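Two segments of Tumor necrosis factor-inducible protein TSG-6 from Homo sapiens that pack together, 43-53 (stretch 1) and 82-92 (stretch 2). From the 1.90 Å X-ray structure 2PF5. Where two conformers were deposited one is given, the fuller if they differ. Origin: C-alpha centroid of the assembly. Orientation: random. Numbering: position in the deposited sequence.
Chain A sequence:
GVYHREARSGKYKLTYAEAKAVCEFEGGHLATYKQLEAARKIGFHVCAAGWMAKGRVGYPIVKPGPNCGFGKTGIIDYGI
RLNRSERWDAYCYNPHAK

Stretch 1, residues 43-53: GFHVCAAGWMA
Stretch 2 (82-92) LNRSERWDAYC

The two stretches run parallel as short neighbouring strands, in a register where G50 CA lies 4.0 Å from D89 CA and W51 CA lies 4.7 Å from A90 CA; together they bury 703 Å². Stretch 1 reaches this pairing through a largely extended loop, while stretch 2 enters it from a type I turn spanning N83 to E86 and stays in strand from D89 to C92.

G43, at phi/psi 112/4, suits glycine and makes no contact. From F44 to V46 the chain is extended (-78/115, -133/123, -144/126); C47 (-91/68) bends it, with a weak hydrogen bond from A48 N to V46 O at 3.1 Å. Side chains alternate: F44, V46 and A48 point toward stretch 2, H45 and C47 away. F44 (chi1 t, chi2 58°) meets Y91 rim to rim, planes at 90° and centroids 5.9 Å apart, with F44 CE2 3.6 Å from Y91 CE2. V46 (chi1 t) follows along the same tyrosine, its CG2 4.2 Å from Y91 CE2 and its CB 3.3 Å from Y91 OH. A48 (phi/psi -158/118) offers its carbonyl to the phenol: Y91 OH donates to A48 O at 2.6 Å, so the tyrosine, chi1 m and chi2 99°, ties the loop down with its far end.

A49 (-66/137) begins the backbone ladder. Its O accepts from D89 N at 3.0 Å, and its methyl CB lies 3.5 Å from W88 CE3, an apolar contact. G50 (-142/152) is the rule-setter: an ideal CB here would clash with Y91 CD1 at 2.7 Å, and the ring edge instead lies by the backbone, Y91 CE1 3.6 Å from G50 N. D89 (chi1 m) and the missing CB belong to one face of the sheet, W51 and A90 to the other.

W51 (-60/143) uses both backbone groups, in the alternation typical of parallel strands: W51 N donates to D89 O at 2.9 Å and W51 O accepts from Y91 N at 2.9 Å. Its indole (chi1 m, chi2 105°) reaches back along stretch 2 to the turn. W88, also m with chi2 108°, directs its edge toward the W51 face, five-membered centroids 5.1 Å apart, planes at 75°, W51 CE2 3.6 Å from W88 CD1. W88 NE1 is held by E86 OE1 at 2.9 Å, helping fix that ring. The W51 edge meets turn carbonyls: W51 CH2 is 3.7 Å from N83 O, and W51 NE1 gives a weak hydrogen bond to E86 O at 3.4 Å. The aliphatic CD of R84 approaches W51 CZ3 at 3.8 Å.

M52 (-142/-176; p, t, p) turns sideways, and A53 points away, ending the contact.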

ATOM      1  N   GLY A  43       3.545  14.297  -3.874  1.00 15.94           N
ATOM      2  CA  GLY A  43       3.326  14.752  -2.491  1.00 15.16           C
ATOM      3  C   GLY A  43       2.681  13.715  -1.567  1.00 15.37           C
ATOM      4  O   GLY A  43       2.348  14.037  -0.432  1.00 14.23           O
ATOM      5  N   PHE A  44       2.458  12.499  -2.064  1.00 15.26           N
ATOM      6  CA  PHE A  44       1.790  11.453  -1.290  1.00 17.03           C
ATOM      7  C   PHE A  44       2.768  10.848  -0.283  1.00 17.44           C
ATOM      8  O   PHE A  44       3.757  10.228  -0.674  1.00 17.77           O
ATOM      9  CB  PHE A  44       1.280  10.351  -2.211  1.00 16.39           C
ATOM     10  CG  PHE A  44       0.448   9.293  -1.518  1.00 17.33           C
ATOM     11  CD1 PHE A  44      -0.718   9.626  -0.821  1.00 20.67           C
ATOM     12  CD2 PHE A  44       0.802   7.958  -1.627  1.00 17.38           C
ATOM     13  CE1 PHE A  44      -1.492   8.603  -0.197  1.00 19.51           C
ATOM     14  CE2 PHE A  44       0.029   6.943  -1.032  1.00 17.43           C
ATOM     15  CZ  PHE A  44      -1.097   7.264  -0.313  1.00 17.42           C
ATOM     16  N   HIS A  45       2.475  11.045   1.001  1.00 18.20           N
ATOM     17  CA  HIS A  45       3.339  10.651   2.129  0.50 18.50           C
ATOM     18  C   HIS A  45       2.449   9.936   3.154  1.00 19.06           C
ATOM     19  O   HIS A  45       1.467  10.533   3.610  1.00 17.90           O
ATOM     20  CB  HIS A  45       3.941  11.944   2.733  0.50 18.90           C
ATOM     21  CG  HIS A  45       4.857  11.736   3.905  0.50 19.45           C
ATOM     22  ND1 HIS A  45       6.218  11.936   3.829  0.50 19.72           N
ATOM     23  CD2 HIS A  45       4.601  11.388   5.190  0.50 19.73           C
ATOM     24  CE1 HIS A  45       6.764  11.701   5.008  0.50 19.44           C
ATOM     25  NE2 HIS A  45       5.804  11.360   5.849  0.50 19.04           N
ATOM     26  N   VAL A  46       2.776   8.693   3.513  1.00 19.05           N
ATOM     27  CA  VAL A  46       2.067   7.991   4.594  1.00 19.94           C
ATOM     28  C   VAL A  46       3.101   7.134   5.338  1.00 20.27           C
ATOM     29  O   VAL A  46       3.800   6.348   4.715  1.00 19.35           O
ATOM     30  CB  VAL A  46       0.941   7.045   4.077  1.00 20.13           C
ATOM     31  CG1 VAL A  46       0.180   6.459   5.257  1.00 21.08           C
ATOM     32  CG2 VAL A  46      -0.037   7.758   3.131  1.00 20.32           C
ATOM     33  N   CYS A  47       3.200   7.302   6.653  1.00 21.20           N
ATOM     34  CA  CYS A  47       4.154   6.492   7.414  1.00 21.88           C
ATOM     35  C   CYS A  47       3.472   5.206   7.910  1.00 21.38           C
ATOM     36  O   CYS A  47       3.243   5.035   9.099  1.00 21.40           O
ATOM     37  CB  CYS A  47       4.809   7.286   8.549  1.00 21.83           C
ATOM     38  SG  CYS A  47       6.292   6.419   9.192  1.00 27.22           S
ATOM     39  N   ALA A  48       3.137   4.329   6.970  1.00 20.66           N
ATOM     40  CA  ALA A  48       2.449   3.069   7.273  1.00 20.79           C
ATOM     41  C   ALA A  48       2.677   2.078   6.155  1.00 20.68           C
ATOM     42  O   ALA A  48       2.274   2.312   4.998  1.00 20.59           O
ATOM     43  CB  ALA A  48       0.930   3.306   7.491  1.00 20.80           C
ATOM     44  N   ALA A  49       3.315   0.956   6.489  1.00 20.01           N
ATOM     45  CA  ALA A  49       3.609  -0.062   5.499  1.00 19.35           C
ATOM     46  C   ALA A  49       2.280  -0.655   5.018  1.00 19.27           C
ATOM     47  O   ALA A  49       1.388  -0.941   5.837  1.00 20.69           O
ATOM     48  CB  ALA A  49       4.502  -1.156   6.127  1.00 19.49           C
ATOM     49  N   GLY A  50       2.162  -0.857   3.716  1.00 18.66           N
ATOM     50  CA  GLY A  50       0.986  -1.471   3.136  1.00 19.16           C
ATOM     51  C   GLY A  50       1.292  -2.406   1.988  1.00 19.71           C
ATOM     52  O   GLY A  50       2.258  -2.206   1.263  1.00 19.59           O
ATOM     53  N   TRP A  51       0.414  -3.396   1.798  1.00 20.38           N
ATOM     54  CA  TRP A  51       0.404  -4.227   0.601  1.00 20.32           C
ATOM     55  C   TRP A  51       0.171  -3.403  -0.682  1.00 20.80           C
ATOM     56  O   TRP A  51      -0.621  -2.444  -0.707  1.00 20.75           O
ATOM     57  CB  TRP A  51      -0.693  -5.300   0.688  1.00 19.40           C
ATOM     58  CG  TRP A  51      -0.486  -6.320   1.796  1.00 20.14           C
ATOM     59  CD1 TRP A  51      -1.159  -6.396   2.989  1.00 18.15           C
ATOM     60  CD2 TRP A  51       0.442  -7.419   1.776  1.00 17.43           C
ATOM     61  NE1 TRP A  51      -0.686  -7.486   3.722  1.00 18.34           N
ATOM     62  CE2 TRP A  51       0.292  -8.119   2.992  1.00 19.32           C
ATOM     63  CE3 TRP A  51       1.388  -7.872   0.841  1.00 17.30           C
ATOM     64  CZ2 TRP A  51       1.048  -9.281   3.300  1.00 16.94           C
ATOM     65  CZ3 TRP A  51       2.174  -9.009   1.155  1.00 18.43           C
ATOM     66  CH2 TRP A  51       1.981  -9.703   2.379  1.00 17.83           C
ATOM     67  N   MET A  52       0.853  -3.821  -1.738  1.00 20.64           N
ATOM     68  CA  MET A  52       0.662  -3.255  -3.066  1.00 21.82           C
ATOM     69  C   MET A  52       0.745  -4.370  -4.090  1.00 20.73           C
ATOM     70  O   MET A  52       0.856  -5.535  -3.718  1.00 21.04           O
ATOM     71  CB  MET A  52       1.648  -2.084  -3.308  1.00 21.54           C
ATOM     72  CG  MET A  52       3.086  -2.511  -3.556  1.00 23.85           C
ATOM     73  SD  MET A  52       4.289  -1.123  -3.583  1.00 25.30           S
ATOM     74  CE  MET A  52       4.496  -0.937  -1.870  1.00 12.77           C
ATOM     75  N   ALA A  53       0.682  -4.038  -5.381  1.00 20.30           N
ATOM     76  CA  ALA A  53       0.631  -5.056  -6.413  1.00 20.44           C
ATOM     77  C   ALA A  53       1.803  -6.051  -6.289  1.00 19.62           C
ATOM     78  O   ALA A  53       2.923  -5.709  -5.885  1.00 19.32           O
ATOM     79  CB  ALA A  53       0.612  -4.433  -7.785  1.00 20.27           C
ATOM     80  N   LEU A  82       7.252 -13.257   1.388  1.00 16.84           N
ATOM     81  CA  LEU A  82       6.985 -14.678   1.255  1.00 17.41           C
ATOM     82  C   LEU A  82       5.649 -15.054   1.921  1.00 17.88           C
ATOM     83  O   LEU A  82       4.836 -15.788   1.355  1.00 17.87           O
ATOM     84  CB  LEU A  82       8.147 -15.487   1.835  1.00 17.74           C
ATOM     85  CG  LEU A  82       7.833 -16.958   1.559  1.00 18.20           C
ATOM     86  CD1 LEU A  82       8.508 -17.454   0.325  1.00 17.37           C
ATOM     87  CD2 LEU A  82       8.193 -17.746   2.756  1.00 21.56           C
ATOM     88  N   ASN A  83       5.424 -14.544   3.130  1.00 18.28           N
ATOM     89  CA  ASN A  83       4.257 -14.907   3.912  1.00 18.92           C
ATOM     90  C   ASN A  83       3.139 -13.914   3.615  1.00 19.24           C
ATOM     91  O   ASN A  83       3.180 -12.781   4.104  1.00 19.52           O
ATOM     92  CB  ASN A  83       4.602 -14.909   5.399  1.00 18.24           C
ATOM     93  CG  ASN A  83       3.436 -15.272   6.285  1.00 19.35           C
ATOM     94  OD1 ASN A  83       2.323 -15.543   5.830  1.00 18.57           O
ATOM     95  ND2 ASN A  83       3.679 -15.225   7.583  1.00 22.17           N
ATOM     96  N   ARG A  84       2.178 -14.331   2.789  1.00 19.32           N
ATOM     97  CA  ARG A  84       1.031 -13.450   2.427  1.00 20.30           C
ATOM     98  C   ARG A  84      -0.035 -13.338   3.506  1.00 19.82           C
ATOM     99  O   ARG A  84      -1.025 -12.623   3.325  1.00 21.28           O
ATOM    100  CB  ARG A  84       0.411 -13.843   1.072  1.00 20.77           C
ATOM    101  CG  ARG A  84       1.420 -13.814  -0.104  1.00 21.51           C
ATOM    102  CD  ARG A  84       2.057 -12.485  -0.385  1.00 24.91           C
ATOM    103  NE  ARG A  84       3.095 -12.620  -1.419  1.00 26.69           N
ATOM    104  CZ  ARG A  84       2.868 -12.785  -2.726  1.00 28.33           C
ATOM    105  NH1 ARG A  84       1.623 -12.805  -3.218  1.00 25.95           N
ATOM    106  NH2 ARG A  84       3.898 -12.945  -3.553  1.00 25.87           N
ATOM    107  N   SER A  85       0.172 -14.000   4.636  1.00 18.93           N
ATOM    108  CA  SER A  85      -0.734 -13.839   5.778  0.50 18.75           C
ATOM    109  C   SER A  85      -0.184 -12.809   6.772  1.00 18.76           C
ATOM    110  O   SER A  85      -0.770 -12.575   7.827  1.00 18.09           O
ATOM    111  CB  SER A  85      -1.066 -15.185   6.455  0.50 18.72           C
ATOM    112  OG  SER A  85       0.005 -15.670   7.247  0.50 18.16           O
ATOM    113  N   GLU A  86       0.941 -12.171   6.423  1.00 18.20           N
ATOM    114  CA  GLU A  86       1.388 -11.042   7.235  1.00 18.22           C
ATOM    115  C   GLU A  86       0.287  -9.982   7.191  1.00 18.07           C
ATOM    116  O   GLU A  86      -0.444  -9.880   6.174  1.00 19.13           O
ATOM    117  CB  GLU A  86       2.697 -10.456   6.700  1.00 17.77           C
ATOM    118  CG  GLU A  86       3.936 -11.339   7.004  1.00 17.13           C
ATOM    119  CD  GLU A  86       5.218 -10.734   6.440  1.00 17.91           C
ATOM    120  OE1 GLU A  86       5.143  -9.619   5.838  1.00 18.41           O
ATOM    121  OE2 GLU A  86       6.290 -11.368   6.570  1.00 15.05           O
ATOM    122  N   ARG A  87       0.163  -9.187   8.249  1.00 17.94           N
ATOM    123  CA  ARG A  87      -0.908  -8.160   8.316  1.00 18.03           C
ATOM    124  C   ARG A  87      -0.322  -6.735   8.253  1.00 17.99           C
ATOM    125  O   ARG A  87       0.496  -6.336   9.079  1.00 17.39           O
ATOM    126  CB  ARG A  87      -1.793  -8.349   9.562  1.00 18.12           C
ATOM    127  CG  ARG A  87      -2.504  -9.703   9.587  1.00 18.02           C
ATOM    128  CD  ARG A  87      -3.092  -9.944  10.947  1.00 22.81           C
ATOM    129  NE  ARG A  87      -4.485  -9.531  10.916  1.00 26.58           N
ATOM    130  CZ  ARG A  87      -5.268  -9.369  11.980  1.00 28.08           C
ATOM    131  NH1 ARG A  87      -6.526  -9.010  11.786  1.00 29.68           N
ATOM    132  NH2 ARG A  87      -4.808  -9.538  13.220  1.00 26.96           N
ATOM    133  N   TRP A  88      -0.745  -5.991   7.236  1.00 18.25           N
ATOM    134  CA  TRP A  88      -0.220  -4.659   6.971  1.00 18.52           C
ATOM    135  C   TRP A  88      -1.422  -3.792   6.584  1.00 19.07           C
ATOM    136  O   TRP A  88      -2.566  -4.213   6.702  1.00 18.18           O
ATOM    137  CB  TRP A  88       0.784  -4.709   5.815  1.00 18.28           C
ATOM    138  CG  TRP A  88       2.079  -5.530   6.103  1.00 18.98           C
ATOM    139  CD1 TRP A  88       2.421  -6.753   5.577  1.00 18.61           C
ATOM    140  CD2 TRP A  88       3.151  -5.158   6.982  1.00 18.08           C
ATOM    141  NE1 TRP A  88       3.666  -7.151   6.045  1.00 15.47           N
ATOM    142  CE2 TRP A  88       4.131  -6.195   6.914  1.00 19.43           C
ATOM    143  CE3 TRP A  88       3.395  -4.047   7.803  1.00 18.30           C
ATOM    144  CZ2 TRP A  88       5.334  -6.136   7.633  1.00 19.40           C
ATOM    145  CZ3 TRP A  88       4.581  -3.995   8.538  1.00 19.47           C
ATOM    146  CH2 TRP A  88       5.547  -5.034   8.439  1.00 20.36           C
ATOM    147  N   ASP A  89      -1.166  -2.592   6.065  1.00 20.04           N
ATOM    148  CA  ASP A  89      -2.261  -1.822   5.510  1.00 19.95           C
ATOM    149  C   ASP A  89      -2.357  -2.125   4.006  1.00 19.91           C
ATOM    150  O   ASP A  89      -1.841  -3.151   3.531  1.00 20.17           O
ATOM    151  CB  ASP A  89      -2.051  -0.327   5.835  1.00 20.25           C
ATOM    152  CG  ASP A  89      -2.260  -0.013   7.309  1.00 19.78           C
ATOM    153  OD1 ASP A  89      -2.915  -0.800   8.053  1.00 18.43           O
ATOM    154  OD2 ASP A  89      -1.772   1.055   7.737  1.00 20.32           O
ATOM    155  N   ALA A  90      -2.987  -1.230   3.242  1.00 18.82           N
ATOM    156  CA  ALA A  90      -3.143  -1.414   1.805  1.00 18.23           C
ATOM    157  C   ALA A  90      -2.910  -0.077   1.094  1.00 18.01           C
ATOM    158  O   ALA A  90      -3.310   0.965   1.596  1.00 18.47           O
ATOM    159  CB  ALA A  90      -4.544  -1.932   1.482  1.00 17.73           C
ATOM    160  N   TYR A  91      -2.265  -0.139  -0.066  1.00 18.05           N
ATOM    161  CA  TYR A  91      -2.177   0.995  -1.000  1.00 18.49           C
ATOM    162  C   TYR A  91      -3.001   0.655  -2.223  1.00 18.73           C
ATOM    163  O   TYR A  91      -2.706  -0.315  -2.933  1.00 19.44           O
ATOM    164  CB  TYR A  91      -0.709   1.347  -1.359  1.00 18.01           C
ATOM    165  CG  TYR A  91      -0.092   2.057  -0.206  1.00 19.36           C
ATOM    166  CD1 TYR A  91       0.725   1.363   0.688  1.00 18.36           C
ATOM    167  CD2 TYR A  91      -0.404   3.412   0.066  1.00 18.56           C
ATOM    168  CE1 TYR A  91       1.273   2.004   1.807  1.00 20.32           C
ATOM    169  CE2 TYR A  91       0.122   4.058   1.187  1.00 18.94           C
ATOM    170  CZ  TYR A  91       0.969   3.334   2.054  1.00 19.58           C
ATOM    171  OH  TYR A  91       1.500   3.930   3.174  1.00 16.33           O
ATOM    172  N   CYS A  92      -4.075   1.425  -2.422  1.00 19.30           N
ATOM    173  CA  CYS A  92      -5.008   1.217  -3.509  1.00 19.52           C
ATOM    174  C   CYS A  92      -4.796   2.227  -4.652  1.00 19.93           C
ATOM    175  O   CYS A  92      -4.415   3.382  -4.431  1.00 20.40           O
ATOM    176  CB  CYS A  92      -6.438   1.405  -3.028  1.00 19.61           C
ATOM    177  SG  CYS A  92      -7.007   0.299  -1.719  1.00 23.18           S
TER